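Local coordinates for protein aquaporin AqpM (Methanothermobacter marburgensis str. Marburg, PDB 2F2B) that forms a homotetrameric membrane channel that lets water pass in both directions under osmotic drive and also admits some glycerol, at residues 114-119 against 207-212. Residues are numbered along the deposited sequence; the frame is centred on the assembly and turned at random.
Sequences GSFIFL and YLNDMI
The side chain of Asn209 carries nearly all of this helix-to-helix contact, reaching across to Ser115 and Phe116 on one turn of the opposing helix. As modelled, no hydrogen bond links the two segments, and the contacts are mainly van der Waals in kind. Against Ser115 it packs alongside the short hydroxymethyl group, Asn209 CB lying 3.6 Å from Ser115 OG. The amide then abuts the helix backbone, Asn209 CG coming within 3.8 Å of Phe116 N. With CG anti to its own carbonyl carbon (chi1 -71°), the amide is directed at the point where the helix backbones are nearest, 6.3 Å between Asn209 CA and Phe116 CA.

In the aquaporin fold, helix 200-214 is the short helix that follows the second NPA motif, and here it rests against the membrane-spanning helix 100-122. Leu132, from a loop, touches both Ser115 and Asn209.

Toward Phe116 the contact is edge-on. The amide end of Asn209 lies against Phe116 CB and the adjoining edge of the ring, the two planes only 30° apart. Phe116 CG stands anti to the backbone N (chi1 176°), and the ring leads away from helix 200-214, so that the amide meets its edge and not a face.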
loop_
_atom_site.group_PDB
_atom_site.type_symbol
_atom_site.label_atom_id
_atom_site.label_comp_id
_atom_site.label_asym_id
_atom_site.label_seq_id
_atom_site.Cartn_x
_atom_site.Cartn_y
_atom_site.Cartn_z
ATOM N N GLY A 114 13.601 18.694 11.801
ATOM C CA GLY A 114 12.624 17.616 11.795
ATOM C C GLY A 114 13.007 16.521 12.772
ATOM O O GLY A 114 12.169 16.010 13.521
ATOM N N SER A 115 14.286 16.161 12.765
ATOM C CA SER A 115 14.799 15.124 13.655
ATOM C C SER A 115 14.704 15.589 15.109
ATOM O O SER A 115 14.318 14.828 15.992
ATOM C CB SER A 115 16.257 14.810 13.302
ATOM O OG SER A 115 16.756 13.745 14.090
ATOM N N PHE A 116 15.055 16.849 15.349
ATOM C CA PHE A 116 15.010 17.412 16.695
ATOM C C PHE A 116 13.597 17.428 17.274
ATOM O O PHE A 116 13.378 17.031 18.420
ATOM C CB PHE A 116 15.559 18.838 16.688
ATOM C CG PHE A 116 15.461 19.525 18.019
ATOM C CD1 PHE A 116 16.250 19.113 19.090
ATOM C CD2 PHE A 116 14.559 20.567 18.209
ATOM C CE1 PHE A 116 16.142 19.732 20.336
ATOM C CE2 PHE A 116 14.442 21.193 19.450
ATOM C CZ PHE A 116 15.234 20.774 20.514
ATOM N N ILE A 117 12.639 17.897 16.482
ATOM C CA ILE A 117 11.261 17.964 16.944
ATOM C C ILE A 117 10.686 16.565 17.152
ATOM O O ILE A 117 9.890 16.352 18.063
ATOM C CB ILE A 117 10.385 18.782 15.964
ATOM C CG1 ILE A 117 10.849 20.246 15.964
ATOM C CG2 ILE A 117 8.913 18.707 16.373
ATOM C CD1 ILE A 117 10.717 20.948 17.324
ATOM N N PHE A 118 11.091 15.605 16.325
ATOM C CA PHE A 118 10.592 14.249 16.518
ATOM C C PHE A 118 11.115 13.725 17.856
ATOM O O PHE A 118 10.393 13.073 18.613
ATOM C CB PHE A 118 11.054 13.308 15.409
ATOM C CG PHE A 118 10.529 11.916 15.574
ATOM C CD1 PHE A 118 9.211 11.616 15.245
ATOM C CD2 PHE A 118 11.317 10.928 16.154
ATOM C CE1 PHE A 118 8.681 10.350 15.498
ATOM C CE2 PHE A 118 10.796 9.661 16.411
ATOM C CZ PHE A 118 9.475 9.375 16.084
ATOM N N LEU A 119 12.379 14.009 18.139
ATOM C CA LEU A 119 12.993 13.571 19.386
ATOM C C LEU A 119 12.202 14.116 20.578
ATOM O O LEU A 119 12.025 13.427 21.583
ATOM C CB LEU A 119 14.441 14.059 19.447
ATOM C CG LEU A 119 15.231 13.773 20.725
ATOM C CD1 LEU A 119 15.387 12.273 20.933
ATOM C CD2 LEU A 119 16.591 14.442 20.608
ATOM N N TYR A 207 21.989 12.280 11.950
ATOM C CA TYR A 207 23.394 12.219 12.363
ATOM C C TYR A 207 23.694 13.322 13.374
ATOM O O TYR A 207 24.303 13.072 14.415
ATOM C CB TYR A 207 24.319 12.383 11.152
ATOM C CG TYR A 207 24.690 11.093 10.446
ATOM C CD1 TYR A 207 23.815 10.003 10.413
ATOM C CD2 TYR A 207 25.911 10.976 9.782
ATOM C CE1 TYR A 207 24.154 8.828 9.735
ATOM C CE2 TYR A 207 26.257 9.815 9.104
ATOM C CZ TYR A 207 25.379 8.745 9.082
ATOM O OH TYR A 207 25.732 7.599 8.407
ATOM N N LEU A 208 23.265 14.540 13.059
ATOM C CA LEU A 208 23.498 15.683 13.940
ATOM C C LEU A 208 22.847 15.487 15.307
ATOM O O LEU A 208 23.500 15.632 16.345
ATOM C CB LEU A 208 22.967 16.968 13.297
ATOM C CG LEU A 208 23.152 18.261 14.102
ATOM C CD1 LEU A 208 24.636 18.483 14.368
ATOM C CD2 LEU A 208 22.565 19.443 13.343
ATOM N N ASN A 209 21.563 15.148 15.313
ATOM C CA ASN A 209 20.861 14.952 16.569
ATOM C C ASN A 209 21.342 13.734 17.358
ATOM O O ASN A 209 21.351 13.763 18.592
ATOM C CB ASN A 209 19.352 14.893 16.322
ATOM C CG ASN A 209 18.778 16.252 15.946
ATOM O OD1 ASN A 209 18.786 16.652 14.778
ATOM N ND2 ASN A 209 18.302 16.980 16.943
ATOM N N ASP A 210 21.749 12.672 16.665
ATOM C CA ASP A 210 22.255 11.487 17.354
ATOM C C ASP A 210 23.542 11.844 18.088
ATOM O O ASP A 210 23.802 11.359 19.191
ATOM C CB ASP A 210 22.550 10.349 16.371
ATOM C CG ASP A 210 21.327 9.509 16.061
ATOM O OD1 ASP A 210 20.377 9.526 16.868
ATOM O OD2 ASP A 210 21.327 8.816 15.021
ATOM N N MET A 211 24.351 12.689 17.460
ATOM C CA MET A 211 25.610 13.115 18.054
ATOM C C MET A 211 25.360 13.937 19.314
ATOM O O MET A 211 25.971 13.698 20.355
ATOM C CB MET A 211 26.404 13.946 17.044
ATOM C CG MET A 211 27.583 14.697 17.643
ATOM S SD MET A 211 28.442 15.694 16.414
ATOM C CE MET A 211 27.380 17.126 16.326
ATOM N N ILE A 212 24.449 14.896 19.210
ATOM C CA ILE A 212 24.122 15.785 20.320
ATOM C C ILE A 212 23.340 15.150 21.466
ATOM O O ILE A 212 23.602 15.445 22.634
ATOM C CB ILE A 212 23.313 17.004 19.820
ATOM C CG1 ILE A 212 24.121 17.772 18.773
ATOM C CG2 ILE A 212 22.954 17.912 20.993
ATOM C CD1 ILE A 212 23.342 18.881 18.093
#